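Local coordinates for peptidase S9 prolyl oligopeptidase catalytic domain-containing protein (Pyrococcus horikoshii, PDB 4HXF), which probably acts as a serine peptidase of the acylaminoacyl-peptidase type, assembling into a self-compartmentalizing hexamer that selects its substrates through multimerization, at residues 46-51 with 334-339; 71-76 with 90-95; 390-395 with 410-415. All coordinates share one frame; numbering follows the deposited sequence.

Interaction 1 (46-51 with 334-339); sequences VIENLE and QLTDYN
Leu50 and Leu335 meet through one methyl each, CD2 of Leu50 lying 3.8 Å from CD1 of Leu335, with the two side chains crossing at about a right angle. The CB of Leu50 does not aim at the opposite segment; it is the end of the branch that comes nearer. Four residues earlier, on the strand, Val46 meets Tyr338 tip to tip. Val46 has CG1 anti to the backbone N (chi1 -178°), and both its methyls reach the phenol oxygen, CG1 and CG2 each standing 3.9 Å from Tyr338 OH. That hydroxyl is not left in an apolar setting, because Tyr29 hydrogen-bonds to it.

Glu48 lies between these two contacts and brings a carboxylate to the row. Its chain runs extended beyond CG and splits its two oxygens between different tasks. OE2 lies 3.9 Å from Thr336 CG2, but its polar partners are Arg55, in a salt bridge, and the hydroxyl of Tyr29. OE1 accepts from a water at 2.7 Å, and the same water donates to Leu335 O at 2.6 Å, so a single molecule joins the carboxylate to the loop backbone. With Thr336 OG1 between N and the carbonyl carbon (chi1 69°), CG2 stands anti to the carbonyl carbon, and it is CG2 that faces Glu48; OG1 bonds to Glu324 and to the amide of Leu325.

Residues 46-49 belong to the third strand of the first four-stranded blade, and 334-339 leave the outermost strand of the seventh. The contact is thus the seam where a beta-propeller closes between its first and last blades, each built from its own consecutive strands.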
ATOM      1  N   VAL A  46     -34.180  -4.528  -4.950  1.00 12.96           N
ATOM      2  CA  VAL A  46     -34.903  -5.083  -6.081  1.00 14.39           C
ATOM      3  C   VAL A  46     -36.123  -4.225  -6.294  1.00 15.28           C
ATOM      4  O   VAL A  46     -36.829  -3.874  -5.339  1.00 17.00           O
ATOM      5  CB  VAL A  46     -35.306  -6.565  -5.821  1.00 15.14           C
ATOM      6  CG1 VAL A  46     -36.044  -7.133  -7.076  1.00 15.01           C
ATOM      7  CG2 VAL A  46     -34.046  -7.365  -5.424  1.00 14.47           C
ATOM      8  N   ILE A  47     -36.365  -3.849  -7.524  1.00 15.77           N
ATOM      9  CA  ILE A  47     -37.546  -3.051  -7.909  1.00 15.96           C
ATOM     10  C   ILE A  47     -38.333  -3.884  -8.853  1.00 17.32           C
ATOM     11  O   ILE A  47     -37.839  -4.345  -9.927  1.00 17.60           O
ATOM     12  CB  ILE A  47     -37.126  -1.738  -8.604  1.00 19.06           C
ATOM     13  CG1 ILE A  47     -36.217  -0.907  -7.603  1.00 19.61           C
ATOM     14  CG2 ILE A  47     -38.337  -0.947  -9.092  1.00 18.91           C
ATOM     15  CD1 ILE A  47     -35.207  -0.058  -8.294  1.00 26.24           C
ATOM     16  N   GLU A  48     -39.563  -4.167  -8.445  1.00 17.30           N
ATOM     17  CA  GLU A  48     -40.463  -4.956  -9.290  1.00 23.83           C
ATOM     18  C   GLU A  48     -41.564  -4.157  -9.857  1.00 26.18           C
ATOM     19  O   GLU A  48     -42.175  -3.310  -9.167  1.00 26.61           O
ATOM     20  CB  GLU A  48     -41.107  -6.096  -8.587  1.00 29.33           C
ATOM     21  CG  GLU A  48     -40.069  -6.923  -8.016  1.00 31.77           C
ATOM     22  CD  GLU A  48     -40.491  -8.354  -7.809  1.00 35.66           C
ATOM     23  OE1 GLU A  48     -41.608  -8.827  -8.177  1.00 33.99           O
ATOM     24  OE2 GLU A  48     -39.627  -8.966  -7.182  1.00 23.95           O
ATOM     25  N   ASN A  49     -41.840  -4.415 -11.133  1.00 28.06           N
ATOM     26  CA  ASN A  49     -42.931  -3.615 -11.756  1.00 34.39           C
ATOM     27  C   ASN A  49     -44.062  -4.564 -11.899  1.00 39.20           C
ATOM     28  O   ASN A  49     -43.921  -5.476 -12.699  1.00 46.03           O
ATOM     29  CB  ASN A  49     -42.620  -3.050 -13.149  1.00 44.51           C
ATOM     30  CG  ASN A  49     -43.863  -2.326 -13.749  1.00 51.24           C
ATOM     31  OD1 ASN A  49     -44.911  -2.932 -13.983  1.00 52.86           O
ATOM     32  ND2 ASN A  49     -43.780  -1.030 -13.833  1.00 43.12           N
ATOM     33  N   LEU A  50     -45.174  -4.293 -11.177  1.00 41.28           N
ATOM     34  CA  LEU A  50     -46.274  -5.241 -11.004  1.00 42.39           C
ATOM     35  C   LEU A  50     -47.026  -5.333 -12.375  1.00 54.35           C
ATOM     36  O   LEU A  50     -47.619  -6.346 -12.692  1.00 54.82           O
ATOM     37  CB  LEU A  50     -47.185  -4.798  -9.859  1.00 46.78           C
ATOM     38  CG  LEU A  50     -46.536  -4.689  -8.485  1.00 38.57           C
ATOM     39  CD1 LEU A  50     -47.314  -3.793  -7.510  1.00 40.24           C
ATOM     40  CD2 LEU A  50     -46.344  -6.088  -7.969  1.00 47.55           C
ATOM     41  N   GLU A  51     -46.922  -4.265 -13.179  1.00 60.09           N
ATOM     42  CA  GLU A  51     -47.064  -4.358 -14.653  1.00 74.62           C
ATOM     43  C   GLU A  51     -46.414  -5.580 -15.396  1.00 82.48           C
ATOM     44  O   GLU A  51     -47.107  -6.160 -16.226  1.00101.91           O
ATOM     45  N   GLN A 334     -49.160 -14.340  -3.801  1.00 23.43           N
ATOM     46  CA  GLN A 334     -47.711 -14.360  -3.532  1.00 23.62           C
ATOM     47  C   GLN A 334     -46.916 -13.781  -4.726  1.00 24.01           C
ATOM     48  O   GLN A 334     -47.243 -14.148  -5.902  1.00 26.94           O
ATOM     49  CB  GLN A 334     -47.303 -15.756  -3.207  1.00 21.11           C
ATOM     50  CG  GLN A 334     -45.798 -15.889  -2.771  1.00 21.59           C
ATOM     51  CD  GLN A 334     -45.476 -17.315  -2.412  1.00 26.87           C
ATOM     52  OE1 GLN A 334     -46.373 -18.137  -2.276  1.00 26.81           O
ATOM     53  NE2 GLN A 334     -44.184 -17.660  -2.315  1.00 20.93           N
ATOM     54  N   LEU A 335     -46.036 -12.833  -4.488  1.00 21.69           N
ATOM     55  CA  LEU A 335     -45.265 -12.147  -5.507  1.00 22.48           C
ATOM     56  C   LEU A 335     -43.922 -12.827  -5.657  1.00 23.85           C
ATOM     57  O   LEU A 335     -43.383 -12.793  -6.762  1.00 27.09           O
ATOM     58  CB  LEU A 335     -44.999 -10.613  -5.273  1.00 21.28           C
ATOM     59  CG  LEU A 335     -46.350  -9.854  -5.242  1.00 26.12           C
ATOM     60  CD1 LEU A 335     -45.974  -8.393  -5.020  1.00 24.30           C
ATOM     61  CD2 LEU A 335     -47.002 -10.138  -6.598  1.00 25.70           C
ATOM     62  N   THR A 336     -43.286 -13.253  -4.565  1.00 18.53           N
ATOM     63  CA  THR A 336     -41.857 -13.728  -4.695  1.00 18.23           C
ATOM     64  C   THR A 336     -41.819 -15.174  -4.196  1.00 17.10           C
ATOM     65  O   THR A 336     -42.612 -15.598  -3.323  1.00 17.66           O
ATOM     66  CB  THR A 336     -40.825 -12.882  -3.992  1.00 15.90           C
ATOM     67  OG1 THR A 336     -40.957 -12.981  -2.558  1.00 16.36           O
ATOM     68  CG2 THR A 336     -40.822 -11.408  -4.373  1.00 16.77           C
ATOM     69  N   ASP A 337     -40.782 -15.912  -4.619  1.00 17.20           N
ATOM     70  CA  ASP A 337     -40.557 -17.222  -4.161  1.00 16.89           C
ATOM     71  C   ASP A 337     -39.016 -17.491  -4.091  1.00 15.94           C
ATOM     72  O   ASP A 337     -38.489 -18.455  -4.661  1.00 15.62           O
ATOM     73  CB  ASP A 337     -41.181 -18.273  -5.060  1.00 20.33           C
ATOM     74  CG  ASP A 337     -41.221 -19.639  -4.408  1.00 25.46           C
ATOM     75  OD1 ASP A 337     -41.192 -19.740  -3.176  1.00 30.59           O
ATOM     76  OD2 ASP A 337     -41.279 -20.621  -5.176  1.00 35.91           O
ATOM     77  N   TYR A 338     -38.307 -16.568  -3.457  1.00 14.32           N
ATOM     78  CA  TYR A 338     -36.835 -16.625  -3.417  1.00 15.35           C
ATOM     79  C   TYR A 338     -36.278 -17.906  -2.872  1.00 15.17           C
ATOM     80  O   TYR A 338     -35.333 -18.433  -3.447  1.00 14.82           O
ATOM     81  CB  TYR A 338     -36.216 -15.481  -2.615  1.00 15.32           C
ATOM     82  CG  TYR A 338     -36.131 -14.180  -3.374  1.00 17.26           C
ATOM     83  CD1 TYR A 338     -37.176 -13.291  -3.401  1.00 16.05           C
ATOM     84  CD2 TYR A 338     -35.050 -13.906  -4.173  1.00 16.46           C
ATOM     85  CE1 TYR A 338     -37.141 -12.105  -4.105  1.00 15.71           C
ATOM     86  CE2 TYR A 338     -35.032 -12.752  -4.953  1.00 15.24           C
ATOM     87  CZ  TYR A 338     -36.044 -11.843  -4.874  1.00 14.35           C
ATOM     88  OH  TYR A 338     -35.994 -10.725  -5.635  1.00 15.49           O
ATOM     89  N   ASN A 339     -36.908 -18.469  -1.817  1.00 14.23           N
ATOM     90  CA  ASN A 339     -36.384 -19.670  -1.173  1.00 14.83           C
ATOM     91  C   ASN A 339     -37.062 -20.974  -1.567  1.00 15.69           C
ATOM     92  O   ASN A 339     -36.862 -22.000  -0.963  1.00 14.30           O
ATOM     93  CB  ASN A 339     -36.318 -19.505   0.350  1.00 14.64           C
ATOM     94  CG  ASN A 339     -35.406 -18.356   0.783  1.00 14.43           C
ATOM     95  OD1 ASN A 339     -34.279 -18.340   0.372  1.00 15.86           O
ATOM     96  ND2 ASN A 339     -35.934 -17.403   1.567  1.00 15.06           N
TER
HETATM   97  O   HOH W   1     -41.514 -11.557  -8.109  1.00 32.01           O

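Interaction 2 (71-76 with 90-95); sequences KKIAFM and ADLKTL
Ile73 holds CG1 anti to the backbone N (chi1 -176°), which leaves CG2 wedged between N and the carbonyl carbon and directed at segment 90-95, where CG2 touches Leu92 CD2 at 3.7 Å and Ala90 CB at 4.0 Å. Leu92 crosses Ile73 at about a right angle, and its chi1 of -94° departs from a staggered value, setting CG over the Lys72-Ile73 backbone. Its other methyl, CD1, lies 3.4 Å from Lys72 O. Phe75 joins the same cluster by its rim, CE1 reaching Ala90 CB near the ring plane.

Beneath these side chains runs a regular antiparallel ladder. Ile73 and Ala90 form a hydrogen-bonded pair, with Ile73 N to Ala90 O at 2.9 Å and Ala90 N to Ile73 O at 2.8 Å. Lys72 and Asp91 are the adjoining non-hydrogen-bonded pair, their side chains on the opposite face from Ile73. Past the end of the strand, Leu92 N still bonds to Lys71 O at 3.0 Å. Lys71 O also takes a hydrogen from a water that in turn accepts from Lys93 N. Asp91 OD2 accepts from Thr94 N, an Asx motif, while OD1 bonds to Ser96 OG.

The chemistry is therefore two-sided: backbone bonds fix the register of this propeller hairpin, while alanine, branched and aromatic side chains pack on its Ile73 face, and the polar groups are gathered at the turn and on the face of Lys72, whose NZ bonds to Ser115 O, and Asp91.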
ATOM      1  N   LYS A  71     -41.132   8.855  -9.607  1.00 21.60           N
ATOM      2  CA  LYS A  71     -40.152   9.087 -10.649  1.00 21.31           C
ATOM      3  C   LYS A  71     -38.753   8.711 -10.233  1.00 20.92           C
ATOM      4  O   LYS A  71     -37.923   8.484 -11.110  1.00 20.19           O
ATOM      5  CB  LYS A  71     -40.157  10.516 -11.066  1.00 20.70           C
ATOM      6  CG  LYS A  71     -41.470  10.900 -11.801  1.00 25.91           C
ATOM      7  CD  LYS A  71     -41.335  12.263 -12.415  1.00 33.08           C
ATOM      8  CE  LYS A  71     -42.647  12.570 -13.178  1.00 43.54           C
ATOM      9  NZ  LYS A  71     -43.150  13.892 -12.694  1.00 54.38           N
ATOM     10  N   LYS A  72     -38.471   8.739  -8.948  1.00 19.68           N
ATOM     11  CA  LYS A  72     -37.124   8.559  -8.439  1.00 19.90           C
ATOM     12  C   LYS A  72     -37.098   7.676  -7.213  1.00 17.25           C
ATOM     13  O   LYS A  72     -38.103   7.506  -6.555  1.00 18.34           O
ATOM     14  CB  LYS A  72     -36.586   9.908  -8.011  1.00 22.45           C
ATOM     15  CG  LYS A  72     -36.473  10.855  -9.162  1.00 30.02           C
ATOM     16  CD  LYS A  72     -36.038  12.210  -8.634  1.00 31.19           C
ATOM     17  CE  LYS A  72     -37.178  12.981  -7.993  1.00 28.08           C
ATOM     18  NZ  LYS A  72     -36.798  14.464  -7.999  1.00 23.67           N
ATOM     19  N   ILE A  73     -35.962   7.128  -6.949  1.00 15.48           N
ATOM     20  CA  ILE A  73     -35.703   6.374  -5.737  1.00 15.64           C
ATOM     21  C   ILE A  73     -34.416   6.878  -5.110  1.00 16.66           C
ATOM     22  O   ILE A  73     -33.340   7.002  -5.782  1.00 17.26           O
ATOM     23  CB  ILE A  73     -35.692   4.862  -5.999  1.00 15.64           C
ATOM     24  CG1 ILE A  73     -35.520   4.062  -4.761  1.00 17.71           C
ATOM     25  CG2 ILE A  73     -34.652   4.491  -7.062  1.00 16.35           C
ATOM     26  CD1 ILE A  73     -35.945   2.572  -5.060  1.00 19.81           C
ATOM     27  N   ALA A  74     -34.521   7.195  -3.802  1.00 17.49           N
ATOM     28  CA  ALA A  74     -33.368   7.484  -2.984  1.00 15.62           C
ATOM     29  C   ALA A  74     -32.946   6.190  -2.307  1.00 16.97           C
ATOM     30  O   ALA A  74     -33.767   5.322  -2.028  1.00 17.23           O
ATOM     31  CB  ALA A  74     -33.642   8.570  -1.951  1.00 15.03           C
ATOM     32  N   PHE A  75     -31.669   6.108  -2.041  1.00 15.42           N
ATOM     33  CA  PHE A  75     -31.098   5.001  -1.313  1.00 15.93           C
ATOM     34  C   PHE A  75     -29.820   5.285  -0.694  1.00 16.96           C
ATOM     35  O   PHE A  75     -29.216   6.313  -1.022  1.00 17.87           O
ATOM     36  CB  PHE A  75     -30.986   3.757  -2.251  1.00 16.81           C
ATOM     37  CG  PHE A  75     -30.054   3.907  -3.428  1.00 15.35           C
ATOM     38  CD1 PHE A  75     -30.496   4.440  -4.619  1.00 18.06           C
ATOM     39  CD2 PHE A  75     -28.710   3.541  -3.345  1.00 15.79           C
ATOM     40  CE1 PHE A  75     -29.620   4.577  -5.702  1.00 16.20           C
ATOM     41  CE2 PHE A  75     -27.862   3.701  -4.396  1.00 15.79           C
ATOM     42  CZ  PHE A  75     -28.296   4.193  -5.590  1.00 15.31           C
ATOM     43  N   MET A  76     -29.355   4.394   0.202  1.00 17.15           N
ATOM     44  CA  MET A  76     -28.073   4.504   0.842  1.00 19.80           C
ATOM     45  C   MET A  76     -27.101   3.432   0.405  1.00 21.13           C
ATOM     46  O   MET A  76     -27.512   2.250   0.213  1.00 19.81           O
ATOM     47  CB  MET A  76     -28.268   4.419   2.381  1.00 21.76           C
ATOM     48  CG  MET A  76     -29.270   5.429   2.918  1.00 34.56           C
ATOM     49  SD  MET A  76     -28.427   6.796   3.710  1.00 53.16           S
ATOM     50  CE  MET A  76     -27.083   6.099   4.630  1.00 53.92           C
ATOM     51  N   ALA A  90     -31.653   7.889  -7.823  1.00 16.57           N
ATOM     52  CA  ALA A  90     -31.723   7.307  -9.181  1.00 16.49           C
ATOM     53  C   ALA A  90     -33.041   7.602  -9.815  1.00 17.32           C
ATOM     54  O   ALA A  90     -34.073   7.577  -9.146  1.00 17.02           O
ATOM     55  CB  ALA A  90     -31.534   5.746  -9.167  1.00 16.07           C
ATOM     56  N   ASP A  91     -33.060   7.791 -11.128  1.00 16.64           N
ATOM     57  CA  ASP A  91     -34.283   7.768 -11.868  1.00 16.56           C
ATOM     58  C   ASP A  91     -34.820   6.325 -11.949  1.00 17.21           C
ATOM     59  O   ASP A  91     -34.088   5.410 -12.226  1.00 17.00           O
ATOM     60  CB  ASP A  91     -34.134   8.384 -13.259  1.00 20.34           C
ATOM     61  CG  ASP A  91     -33.551   7.520 -14.223  1.00 22.81           C
ATOM     62  OD1 ASP A  91     -32.332   7.333 -14.069  1.00 30.50           O
ATOM     63  OD2 ASP A  91     -34.266   7.113 -15.205  1.00 24.21           O
ATOM     64  N   LEU A  92     -36.080   6.171 -11.693  1.00 17.75           N
ATOM     65  CA  LEU A  92     -36.677   4.790 -11.603  1.00 20.20           C
ATOM     66  C   LEU A  92     -36.795   4.170 -12.995  1.00 25.24           C
ATOM     67  O   LEU A  92     -36.670   2.940 -13.103  1.00 29.11           O
ATOM     68  CB  LEU A  92     -38.032   4.834 -10.840  1.00 21.81           C
ATOM     69  CG  LEU A  92     -37.832   4.530  -9.374  1.00 22.27           C
ATOM     70  CD1 LEU A  92     -39.063   4.909  -8.555  1.00 23.38           C
ATOM     71  CD2 LEU A  92     -37.419   3.063  -9.151  1.00 21.90           C
ATOM     72  N   LYS A  93     -36.907   4.976 -14.051  1.00 20.29           N
ATOM     73  CA  LYS A  93     -36.983   4.419 -15.426  1.00 23.53           C
ATOM     74  C   LYS A  93     -35.693   3.689 -15.793  1.00 23.46           C
ATOM     75  O   LYS A  93     -35.756   2.580 -16.345  1.00 29.03           O
ATOM     76  CB  LYS A  93     -37.293   5.485 -16.441  1.00 24.73           C
ATOM     77  CG  LYS A  93     -37.630   4.961 -17.819  1.00 29.76           C
ATOM     78  N   THR A  94     -34.539   4.331 -15.662  1.00 18.71           N
ATOM     79  CA  THR A  94     -33.305   3.737 -16.163  1.00 19.07           C
ATOM     80  C   THR A  94     -32.361   3.331 -15.039  1.00 16.74           C
ATOM     81  O   THR A  94     -31.320   2.732 -15.328  1.00 18.34           O
ATOM     82  CB  THR A  94     -32.536   4.751 -17.102  1.00 21.96           C
ATOM     83  OG1 THR A  94     -32.045   5.837 -16.332  1.00 24.20           O
ATOM     84  CG2 THR A  94     -33.408   5.346 -18.268  1.00 27.90           C
ATOM     85  N   LEU A  95     -32.638   3.757 -13.820  1.00 17.41           N
ATOM     86  CA  LEU A  95     -31.781   3.511 -12.660  1.00 15.20           C
ATOM     87  C   LEU A  95     -30.381   4.132 -12.801  1.00 15.13           C
ATOM     88  O   LEU A  95     -29.441   3.789 -12.091  1.00 17.24           O
ATOM     89  CB  LEU A  95     -31.761   2.018 -12.215  1.00 16.10           C
ATOM     90  CG  LEU A  95     -33.119   1.521 -11.792  1.00 15.88           C
ATOM     91  CD1 LEU A  95     -32.923  -0.030 -11.557  1.00 17.41           C
ATOM     92  CD2 LEU A  95     -33.461   2.248 -10.494  1.00 17.14           C
TER
HETATM   93  O   HOH W   2     -38.468   7.502 -13.522  1.00 29.04           O

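Interaction 3 (390-395 with 410-415); sequences GMYGYY and IVYVNP
Tyr392 offers the face of its ring to the edge of Tyr412, an edge-to-face pair with centroids 5.1 Å apart and planes inclined at 68°. The closest approaches involve each CB and the near side of the partner's ring: Tyr412 CD2 lies 3.6 Å from Tyr392 CB, and Tyr412 CB lies 3.6 Å from Tyr392 CD1. The ring of Tyr412 is set in this place by its first torsion, with CG in the crowded position between N and the carbonyl carbon (chi1 58°). At the far end of that ring the hydroxyl makes a weak contact of 3.3 Å between Tyr412 OH and Gly393 O, near the ring plane.

Asn414 holds the backbone of Tyr392. Its OD1 accepts from Tyr392 N at 2.9 Å, in the carbonyl plane and on a lone pair, with an N-H...O angle of 165°. Its ND2 donates to Tyr392 O, also at 2.9 Å, and has a second partner in the hydroxyl of Tyr421. One buried primary amide thereby pairs with both the N and the O of Tyr392. Met391 CG rests 3.7 Å from Asn414 ND2. Gly393 follows with backbone angles at which a CB would press on the preceding carbonyl oxygen.

Strand 409-413 lies parallel to strand 378-384 in the central sheet of the alpha/beta-hydrolase fold, and helix 398-405 connects them. Segment 390-395 is the loop leading into that helix, whose Met400 touches both tyrosines, while Phe383 of the neighbouring strand packs on Tyr392 and Trp366 lies near-parallel to Tyr412.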
ATOM      1  N   GLY A 390     -41.957 -10.614  24.818  1.00 16.40           N
ATOM      2  CA  GLY A 390     -41.824 -11.253  23.524  1.00 14.18           C
ATOM      3  C   GLY A 390     -42.972 -12.184  23.171  1.00 12.75           C
ATOM      4  O   GLY A 390     -43.930 -12.284  23.924  1.00 13.72           O
ATOM      5  N   MET A 391     -42.846 -12.878  22.044  1.00 12.85           N
ATOM      6  CA  MET A 391     -43.936 -13.749  21.651  1.00 13.80           C
ATOM      7  C   MET A 391     -43.404 -14.815  20.695  1.00 17.19           C
ATOM      8  O   MET A 391     -42.684 -14.473  19.723  1.00 17.37           O
ATOM      9  CB  MET A 391     -45.015 -12.934  20.956  1.00 13.63           C
ATOM     10  CG  MET A 391     -46.309 -13.756  20.699  1.00 12.94           C
ATOM     11  SD  MET A 391     -47.583 -12.851  19.838  1.00 14.41           S
ATOM     12  CE  MET A 391     -46.826 -12.807  18.202  1.00 15.02           C
ATOM     13  N   TYR A 392     -43.683 -16.081  20.993  1.00 14.06           N
ATOM     14  CA  TYR A 392     -43.441 -17.160  20.073  1.00 15.70           C
ATOM     15  C   TYR A 392     -44.753 -17.485  19.328  1.00 17.55           C
ATOM     16  O   TYR A 392     -45.855 -17.152  19.745  1.00 19.41           O
ATOM     17  CB  TYR A 392     -43.059 -18.460  20.797  1.00 14.99           C
ATOM     18  CG  TYR A 392     -41.577 -18.584  21.186  1.00 15.44           C
ATOM     19  CD1 TYR A 392     -41.225 -19.284  22.332  1.00 14.36           C
ATOM     20  CD2 TYR A 392     -40.571 -18.137  20.361  1.00 16.51           C
ATOM     21  CE1 TYR A 392     -39.903 -19.425  22.715  1.00 14.81           C
ATOM     22  CE2 TYR A 392     -39.222 -18.305  20.724  1.00 15.49           C
ATOM     23  CZ  TYR A 392     -38.918 -18.993  21.910  1.00 15.10           C
ATOM     24  OH  TYR A 392     -37.595 -19.116  22.229  1.00 19.09           O
ATOM     25  N   GLY A 393     -44.514 -18.130  18.195  1.00 15.65           N
ATOM     26  CA  GLY A 393     -45.612 -18.664  17.424  1.00 15.73           C
ATOM     27  C   GLY A 393     -45.185 -19.035  16.020  1.00 17.48           C
ATOM     28  O   GLY A 393     -44.687 -20.176  15.783  1.00 20.07           O
ATOM     29  N   TYR A 394     -45.458 -18.130  15.092  1.00 18.07           N
ATOM     30  CA  TYR A 394     -45.360 -18.429  13.635  1.00 17.25           C
ATOM     31  C   TYR A 394     -44.352 -17.637  12.829  1.00 16.64           C
ATOM     32  O   TYR A 394     -44.619 -17.209  11.706  1.00 17.33           O
ATOM     33  CB  TYR A 394     -46.767 -18.407  13.032  1.00 18.05           C
ATOM     34  CG  TYR A 394     -47.715 -19.291  13.791  1.00 19.19           C
ATOM     35  CD1 TYR A 394     -48.809 -18.721  14.510  1.00 20.80           C
ATOM     36  CD2 TYR A 394     -47.631 -20.629  13.692  1.00 18.00           C
ATOM     37  CE1 TYR A 394     -49.694 -19.527  15.253  1.00 19.66           C
ATOM     38  CE2 TYR A 394     -48.494 -21.442  14.428  1.00 19.32           C
ATOM     39  CZ  TYR A 394     -49.557 -20.883  15.125  1.00 19.79           C
ATOM     40  OH  TYR A 394     -50.356 -21.797  15.789  1.00 24.91           O
ATOM     41  N   TYR A 395     -43.209 -17.387  13.457  1.00 18.71           N
ATOM     42  CA  TYR A 395     -42.088 -16.874  12.697  1.00 19.84           C
ATOM     43  C   TYR A 395     -41.012 -17.982  12.559  1.00 17.06           C
ATOM     44  O   TYR A 395     -41.114 -19.025  13.208  1.00 17.86           O
ATOM     45  CB  TYR A 395     -41.551 -15.617  13.344  1.00 18.24           C
ATOM     46  CG  TYR A 395     -40.747 -15.731  14.632  1.00 16.66           C
ATOM     47  CD1 TYR A 395     -41.365 -15.519  15.889  1.00 17.27           C
ATOM     48  CD2 TYR A 395     -39.402 -15.966  14.642  1.00 21.92           C
ATOM     49  CE1 TYR A 395     -40.639 -15.547  17.044  1.00 19.90           C
ATOM     50  CE2 TYR A 395     -38.719 -16.130  15.809  1.00 22.08           C
ATOM     51  CZ  TYR A 395     -39.335 -15.873  17.000  1.00 19.68           C
ATOM     52  OH  TYR A 395     -38.575 -15.940  18.148  1.00 24.26           O
ATOM     53  N   ILE A 410     -38.914 -30.172  20.125  1.00 15.75           N
ATOM     54  CA  ILE A 410     -38.802 -28.747  20.443  1.00 14.34           C
ATOM     55  C   ILE A 410     -40.150 -28.368  21.092  1.00 14.54           C
ATOM     56  O   ILE A 410     -41.241 -28.723  20.571  1.00 16.00           O
ATOM     57  CB  ILE A 410     -38.669 -27.923  19.146  1.00 15.15           C
ATOM     58  CG1 ILE A 410     -37.580 -28.509  18.210  1.00 15.76           C
ATOM     59  CG2 ILE A 410     -38.458 -26.449  19.424  1.00 14.80           C
ATOM     60  CD1 ILE A 410     -36.160 -28.573  18.830  1.00 13.94           C
ATOM     61  N   VAL A 411     -40.049 -27.712  22.245  1.00 15.23           N
ATOM     62  CA  VAL A 411     -41.272 -27.291  22.947  1.00 16.30           C
ATOM     63  C   VAL A 411     -41.120 -25.858  23.391  1.00 16.04           C
ATOM     64  O   VAL A 411     -40.093 -25.432  23.865  1.00 14.22           O
ATOM     65  CB  VAL A 411     -41.663 -28.226  24.102  1.00 19.37           C
ATOM     66  CG1 VAL A 411     -40.694 -28.324  25.181  1.00 23.75           C
ATOM     67  CG2 VAL A 411     -43.067 -27.806  24.700  1.00 19.79           C
ATOM     68  N   TYR A 412     -42.183 -25.097  23.272  1.00 14.93           N
ATOM     69  CA  TYR A 412     -42.127 -23.669  23.613  1.00 14.04           C
ATOM     70  C   TYR A 412     -43.567 -23.091  23.850  1.00 13.78           C
ATOM     71  O   TYR A 412     -44.544 -23.565  23.234  1.00 16.39           O
ATOM     72  CB  TYR A 412     -41.422 -22.894  22.515  1.00 14.95           C
ATOM     73  CG  TYR A 412     -41.962 -22.945  21.081  1.00 14.99           C
ATOM     74  CD1 TYR A 412     -41.549 -23.898  20.167  1.00 19.03           C
ATOM     75  CD2 TYR A 412     -42.901 -22.051  20.662  1.00 16.16           C
ATOM     76  CE1 TYR A 412     -42.083 -23.900  18.912  1.00 19.06           C
ATOM     77  CE2 TYR A 412     -43.385 -22.040  19.326  1.00 17.90           C
ATOM     78  CZ  TYR A 412     -42.907 -22.988  18.481  1.00 20.21           C
ATOM     79  OH  TYR A 412     -43.442 -22.926  17.195  1.00 28.97           O
ATOM     80  N   VAL A 413     -43.670 -22.166  24.816  1.00 14.43           N
ATOM     81  CA  VAL A 413     -44.996 -21.625  25.152  1.00 13.97           C
ATOM     82  C   VAL A 413     -44.926 -20.121  25.226  1.00 14.02           C
ATOM     83  O   VAL A 413     -43.853 -19.517  25.272  1.00 13.34           O
ATOM     84  CB  VAL A 413     -45.538 -22.210  26.518  1.00 15.20           C
ATOM     85  CG1 VAL A 413     -45.372 -23.789  26.480  1.00 15.56           C
ATOM     86  CG2 VAL A 413     -44.802 -21.564  27.795  1.00 14.08           C
ATOM     87  N   ASN A 414     -46.133 -19.511  25.347  1.00 14.22           N
ATOM     88  CA  ASN A 414     -46.207 -18.072  25.669  1.00 13.70           C
ATOM     89  C   ASN A 414     -46.704 -17.919  27.120  1.00 15.24           C
ATOM     90  O   ASN A 414     -47.928 -17.946  27.391  1.00 14.65           O
ATOM     91  CB  ASN A 414     -47.136 -17.364  24.689  1.00 13.62           C
ATOM     92  CG  ASN A 414     -46.468 -17.031  23.367  1.00 12.94           C
ATOM     93  OD1 ASN A 414     -45.256 -16.752  23.347  1.00 14.51           O
ATOM     94  ND2 ASN A 414     -47.250 -16.985  22.236  1.00 12.70           N
ATOM     95  N   PRO A 415     -45.781 -17.790  28.073  1.00 13.60           N
ATOM     96  CA  PRO A 415     -46.254 -17.690  29.480  1.00 14.31           C
ATOM     97  C   PRO A 415     -46.862 -16.319  29.693  1.00 12.42           C
ATOM     98  O   PRO A 415     -46.684 -15.387  28.847  1.00 13.81           O
ATOM     99  CB  PRO A 415     -44.962 -17.797  30.290  1.00 14.69           C
ATOM    100  CG  PRO A 415     -43.909 -17.426  29.345  1.00 16.39           C
ATOM    101  CD  PRO A 415     -44.304 -17.792  27.925  1.00 14.26           C
TER

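How the interactions relate
Interactions 1 and 2 are both propeller contacts, and interaction 2 is nested within the chain closed by interaction 1. They touch directly: Ile47 CD1 of segment 46-51 packs on Leu92, Leu95 and Ile73, so the first blade meets the second where each contributes a hydrophobic face. Interaction 3 stands apart in the catalytic domain, about 30 Å from interaction 1 and about 41 Å from interaction 2, centre to centre. Burial prevails in all three, but 71-76 with 90-95 has exposed lysine at its border. Their chemistry follows their place: a buried carboxylate bridged by water, flanked by sparse methyl contacts, at a seam between blades; backbone pairing within a blade; and aromatic stacking with an amide grip where a loop packs on a strand of the central sheet.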